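Local coordinates for gala protein type 1, 3 or 4 (Legionella pneumophila subsp. pneumophila, PDB 4XA9) that may bind small GTPases and activate their GTP hydrolysis, and is built as a curved array of leucine-rich repeats, at residues Thr189-Gly194 with Ser213-Gly218; Leu140-Leu145 with Ile164-Ala169. All coordinates share one frame; numbering follows the deposited sequence.

Interaction 1 (Thr189-Gly194 with Ser213-Gly218); sequences TLLILG and STLHLG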
loop_
_atom_site.group_PDB
_atom_site.type_symbol
_atom_site.label_atom_id
_atom_site.label_comp_id
_atom_site.label_asym_id
_atom_site.label_seq_id
_atom_site.Cartn_x
_atom_site.Cartn_y
_atom_site.Cartn_z
ATOM N N THR A 189 12.707 10.494 15.748
ATOM C CA THR A 189 13.971 10.141 15.111
ATOM C C THR A 189 13.737 9.658 13.684
ATOM O O THR A 189 14.651 9.632 12.870
ATOM C CB THR A 189 14.714 9.045 15.892
ATOM O OG1 THR A 189 13.912 7.858 15.934
ATOM C CG2 THR A 189 15.009 9.507 17.309
ATOM N N LEU A 190 12.501 9.277 13.395
ATOM C CA LEU A 190 12.109 8.833 12.067
ATOM C C LEU A 190 10.748 9.431 11.746
ATOM O O LEU A 190 9.798 9.285 12.509
ATOM C CB LEU A 190 12.081 7.299 11.990
ATOM C CG LEU A 190 11.901 6.616 10.630
ATOM C CD1 LEU A 190 12.534 5.233 10.617
ATOM C CD2 LEU A 190 10.441 6.496 10.300
ATOM N N LEU A 191 10.659 10.123 10.620
ATOM C CA LEU A 191 9.404 10.729 10.203
ATOM C C LEU A 191 9.207 10.527 8.708
ATOM O O LEU A 191 10.083 10.835 7.901
ATOM C CB LEU A 191 9.379 12.220 10.567
ATOM C CG LEU A 191 8.167 13.080 10.188
ATOM C CD1 LEU A 191 6.884 12.556 10.825
ATOM C CD2 LEU A 191 8.422 14.527 10.598
ATOM N N ILE A 192 8.057 9.978 8.344
ATOM C CA ILE A 192 7.743 9.745 6.945
ATOM C C ILE A 192 6.444 10.453 6.606
ATOM O O ILE A 192 5.404 10.174 7.210
ATOM C CB ILE A 192 7.635 8.241 6.638
ATOM C CG1 ILE A 192 8.988 7.562 6.895
ATOM C CG2 ILE A 192 7.156 8.017 5.201
ATOM C CD1 ILE A 192 9.024 6.064 6.559
ATOM N N LEU A 193 6.521 11.377 5.651
ATOM C CA LEU A 193 5.384 12.197 5.253
ATOM C C LEU A 193 5.267 12.284 3.739
ATOM O O LEU A 193 5.148 13.377 3.178
ATOM C CB LEU A 193 5.499 13.611 5.837
ATOM C CG LEU A 193 5.329 13.750 7.355
ATOM C CD1 LEU A 193 5.726 15.145 7.820
ATOM C CD2 LEU A 193 3.891 13.439 7.761
ATOM N N GLY A 194 5.292 11.157 3.079
ATOM C CA GLY A 194 5.164 11.088 1.661
ATOM C C GLY A 194 3.751 11.320 1.157
ATOM O O GLY A 194 2.818 11.155 1.870
ATOM N N SER A 213 16.839 11.489 12.290
ATOM C CA SER A 213 17.931 10.905 11.509
ATOM C C SER A 213 17.381 10.255 10.235
ATOM O O SER A 213 18.124 9.966 9.299
ATOM C CB SER A 213 18.723 9.889 12.337
ATOM O OG SER A 213 17.924 8.781 12.698
ATOM N N THR A 214 16.072 10.036 10.208
ATOM C CA THR A 214 15.391 9.615 8.990
ATOM C C THR A 214 14.240 10.567 8.672
ATOM O O THR A 214 13.416 10.865 9.541
ATOM C CB THR A 214 14.837 8.180 9.104
ATOM O OG1 THR A 214 15.918 7.259 9.295
ATOM C CG2 THR A 214 14.074 7.801 7.836
ATOM N N LEU A 215 14.188 11.045 7.432
ATOM C CA LEU A 215 13.097 11.909 6.987
ATOM C C LEU A 215 12.715 11.591 5.543
ATOM O O LEU A 215 13.517 11.778 4.631
ATOM C CB LEU A 215 13.490 13.388 7.125
ATOM C CG LEU A 215 12.502 14.461 6.643
ATOM C CD1 LEU A 215 11.175 14.357 7.371
ATOM C CD2 LEU A 215 13.090 15.873 6.812
ATOM N N HIS A 216 11.498 11.092 5.344
ATOM C CA HIS A 216 10.991 10.791 4.008
ATOM C C HIS A 216 9.902 11.780 3.623
ATOM O O HIS A 216 8.860 11.858 4.281
ATOM C CB HIS A 216 10.440 9.363 3.933
ATOM C CG HIS A 216 11.488 8.297 4.040
ATOM N ND1 HIS A 216 11.224 6.969 3.777
ATOM C CD2 HIS A 216 12.796 8.360 4.383
ATOM C CE1 HIS A 216 12.326 6.259 3.951
ATOM N NE2 HIS A 216 13.295 7.079 4.318
ATOM N N LEU A 217 10.145 12.528 2.553
ATOM C CA LEU A 217 9.200 13.532 2.079
ATOM C C LEU A 217 8.898 13.352 0.596
ATOM O O LEU A 217 8.667 14.327 -0.124
ATOM C CB LEU A 217 9.745 14.944 2.331
ATOM C CG LEU A 217 9.796 15.399 3.792
ATOM C CD1 LEU A 217 10.573 16.706 3.934
ATOM C CD2 LEU A 217 8.385 15.558 4.331
ATOM N N GLY A 218 8.909 12.105 0.141
ATOM C CA GLY A 218 8.666 11.813 -1.261
ATOM C C GLY A 218 7.304 12.268 -1.763
ATOM O O GLY A 218 6.356 12.397 -0.986
HETATM O O HOH W 1 16.259 6.719 11.959
#
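Ile192 and His216 lie side by side on parallel strands 190-192 and 214-216, neighbours in the sheet of a leucine-rich repeat solenoid and joined through helix 203-207 in a beta-alpha-beta unit. The strand axes pass 4.8 Å apart. CB of His216 sits against both branches of Ile192, CG1 and CG2, 3.8 Å from CG1. Its CG is anti to the carbonyl carbon (chi1 -69°), and this ring atom also rests against Ile192 CG1. ND1 then reaches CD1 at the end of Ile192 at 3.7 Å, the methyl approaching the ring obliquely. The two ring nitrogens bond beyond the strand pair: ND1 to the backbone of the chain of another protein, NE2 to Asp238 OD2. On the same face, Thr214 lies alongside Leu190, its CB and CG2 both against Leu190 CG, with CB at 3.7 Å. Leu191 and Leu215 point to the other face, where both side chains touch Phe206 of the helix. Between the backbones, Leu191 O accepts from His216 N, and the bond from Leu193 N to His216 O is nearly straight (175° at the hydrogen). Past the strands, Leu193 CB packs on Leu217 CD2 at 3.8 Å, and Asn220 ND2 binds the carbonyl oxygens of both leucines. At the opposite end Thr189 O accepts from the backbone N of Ser213 and of Thr214, and a water takes a third, weak place on it. That water also joins Ser213 OG to Thr214 OG1, lying 2.7 Å from the latter.

Interaction 2 (Leu140-Leu145 with Ile164-Ala169); sequences LKKIDL and IKELIA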
loop_
_atom_site.group_PDB
_atom_site.type_symbol
_atom_site.label_atom_id
_atom_site.label_comp_id
_atom_site.label_asym_id
_atom_site.label_seq_id
_atom_site.Cartn_x
_atom_site.Cartn_y
_atom_site.Cartn_z
ATOM N N LEU A 140 2.419 5.359 22.819
ATOM C CA LEU A 140 3.020 4.691 21.668
ATOM C C LEU A 140 4.384 5.270 21.313
ATOM O O LEU A 140 4.575 6.486 21.329
ATOM C CB LEU A 140 2.082 4.781 20.457
ATOM C CG LEU A 140 0.834 3.900 20.553
ATOM C CD1 LEU A 140 -0.223 4.331 19.544
ATOM C CD2 LEU A 140 1.213 2.434 20.342
ATOM N N LYS A 141 5.333 4.391 21.008
ATOM C CA LYS A 141 6.644 4.821 20.546
ATOM C C LYS A 141 6.690 4.917 19.024
ATOM O O LYS A 141 7.423 5.737 18.469
ATOM C CB LYS A 141 7.729 3.869 21.051
ATOM C CG LYS A 141 7.901 3.904 22.560
ATOM C CD LYS A 141 9.196 3.233 22.978
ATOM C CE LYS A 141 9.456 3.424 24.464
ATOM N NZ LYS A 141 10.864 3.086 24.827
ATOM N N LYS A 142 5.897 4.085 18.354
ATOM C CA LYS A 142 5.832 4.088 16.895
ATOM C C LYS A 142 4.395 3.964 16.401
ATOM O O LYS A 142 3.652 3.096 16.861
ATOM C CB LYS A 142 6.670 2.946 16.313
ATOM C CG LYS A 142 6.515 2.782 14.798
ATOM C CD LYS A 142 7.395 1.661 14.253
ATOM C CE LYS A 142 7.225 1.519 12.742
ATOM N NZ LYS A 142 8.123 0.473 12.174
ATOM N N ILE A 143 4.010 4.831 15.469
ATOM C CA ILE A 143 2.694 4.756 14.836
ATOM C C ILE A 143 2.822 4.914 13.320
ATOM O O ILE A 143 3.507 5.820 12.830
ATOM C CB ILE A 143 1.711 5.847 15.345
ATOM C CG1 ILE A 143 1.954 6.190 16.816
ATOM C CG2 ILE A 143 0.261 5.389 15.165
ATOM C CD1 ILE A 143 0.950 7.203 17.362
ATOM N N ASP A 144 2.157 4.028 12.587
ATOM C CA ASP A 144 2.058 4.130 11.139
ATOM C C ASP A 144 0.605 4.402 10.787
ATOM O O ASP A 144 -0.270 3.567 11.046
ATOM C CB ASP A 144 2.563 2.850 10.466
ATOM C CG ASP A 144 2.739 2.998 8.953
ATOM O OD1 ASP A 144 1.978 3.770 8.324
ATOM O OD2 ASP A 144 3.635 2.326 8.390
ATOM N N LEU A 145 0.347 5.566 10.199
ATOM C CA LEU A 145 -1.019 6.000 9.925
ATOM C C LEU A 145 -1.282 6.314 8.453
ATOM O O LEU A 145 -2.188 7.085 8.143
ATOM C CB LEU A 145 -1.353 7.236 10.768
ATOM C CG LEU A 145 -1.422 6.984 12.269
ATOM C CD1 LEU A 145 -1.524 8.291 13.050
ATOM C CD2 LEU A 145 -2.601 6.058 12.577
ATOM N N ILE A 164 6.222 9.514 21.119
ATOM C CA ILE A 164 6.416 8.959 19.782
ATOM C C ILE A 164 7.825 9.192 19.250
ATOM O O ILE A 164 8.280 10.333 19.149
ATOM C CB ILE A 164 5.412 9.543 18.780
ATOM C CG1 ILE A 164 3.990 9.426 19.320
ATOM C CG2 ILE A 164 5.528 8.831 17.428
ATOM C CD1 ILE A 164 2.947 10.017 18.392
ATOM N N LYS A 165 8.507 8.105 18.894
ATOM C CA LYS A 165 9.853 8.182 18.327
ATOM C C LYS A 165 9.814 8.007 16.812
ATOM O O LYS A 165 10.658 8.535 16.087
ATOM C CB LYS A 165 10.765 7.123 18.948
ATOM C CG LYS A 165 11.072 7.355 20.417
ATOM C CD LYS A 165 11.934 8.589 20.604
ATOM C CE LYS A 165 12.225 8.844 22.073
ATOM N NZ LYS A 165 10.987 9.153 22.845
ATOM N N GLU A 166 8.835 7.252 16.335
ATOM C CA GLU A 166 8.712 7.012 14.907
ATOM C C GLU A 166 7.282 7.225 14.438
ATOM O O GLU A 166 6.351 6.616 14.952
ATOM C CB GLU A 166 9.188 5.600 14.569
ATOM C CG GLU A 166 10.657 5.384 14.893
ATOM C CD GLU A 166 11.115 3.967 14.663
ATOM O OE1 GLU A 166 10.465 3.036 15.183
ATOM O OE2 GLU A 166 12.128 3.788 13.955
ATOM N N LEU A 167 7.116 8.101 13.455
ATOM C CA LEU A 167 5.800 8.402 12.922
ATOM C C LEU A 167 5.783 8.261 11.393
ATOM O O LEU A 167 6.558 8.902 10.686
ATOM C CB LEU A 167 5.372 9.815 13.347
ATOM C CG LEU A 167 4.014 10.296 12.845
ATOM C CD1 LEU A 167 2.918 9.350 13.304
ATOM C CD2 LEU A 167 3.734 11.716 13.324
ATOM N N ILE A 168 4.902 7.399 10.901
ATOM C CA ILE A 168 4.695 7.206 9.470
ATOM C C ILE A 168 3.305 7.721 9.154
ATOM O O ILE A 168 2.316 7.209 9.687
ATOM C CB ILE A 168 4.803 5.710 9.044
ATOM C CG1 ILE A 168 5.847 4.972 9.881
ATOM C CG2 ILE A 168 5.083 5.562 7.544
ATOM C CD1 ILE A 168 7.232 5.381 9.591
ATOM N N ALA A 169 3.220 8.734 8.298
ATOM C CA ALA A 169 1.933 9.342 7.994
ATOM C C ALA A 169 1.891 9.850 6.555
ATOM O O ALA A 169 1.685 11.040 6.311
ATOM C CB ALA A 169 1.641 10.474 8.975
HETATM O O HOH W 2 10.820 0.211 13.543
#
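Ile164 meets segment 140-145 through its CD1, which touches Ile143 CD1 at 3.6 Å as the two side chains cross at about a right angle; its CG1 lies against Leu140 O. At Lys165 the backbone N bonds to Lys141 O, and the N of Glu166 shares the same acceptor, so that one carbonyl holds two successive amides. Glu166 sets its CB against CG of Lys142, and its OE1 approaches Lys142 CD at 3.5 Å. Lys142 NZ stays 4.6 Å from Glu166 OE1, too far for a salt bridge; a water links NZ to OE1, and NZ also bonds to Tyr121 OH. These strands, 142-144 and 166-168, are parallel neighbours joined through helix 151-159, the beta-alpha-beta step of a leucine-rich repeat. Leu167 turns to the same face as Ile143, and its CD1 lies 4.2 Å from Ile143 CB. Ile168 returns to the face of Asp144, placing CB against the carboxylate, 3.4 Å from Asp144 CG and nearly as close to both oxygens. Asp144 OD1 is held by Cys146 N. Ala169 follows the last bond, Leu145 N to Ile168 O, and its own carbonyl oxygen accepts a hydrogen bond from Asn196 ND2.

Interactions 1 and 2 lie among the parallel strands of one sheet with their centres 11 Å apart, and in chain order interaction 2 closes before interaction 1 opens. Strand 166-168 is the direct neighbour of strand 190-192, so the two contacts adjoin through this strand pair. Ile192 O and Ala169 N, 2.8 Å apart, probably hydrogen bond, as do Thr189 N and Lys165 O. Between the side chains, Leu190 CD2 packs on Ile168 CD1 at 3.5 Å. Both contacts reach the chain of another protein: Ile192 and His216 in interaction 1, Asp144 and Ile168 in interaction 2, all on one face of the sheet, consistent with a surface used for protein binding.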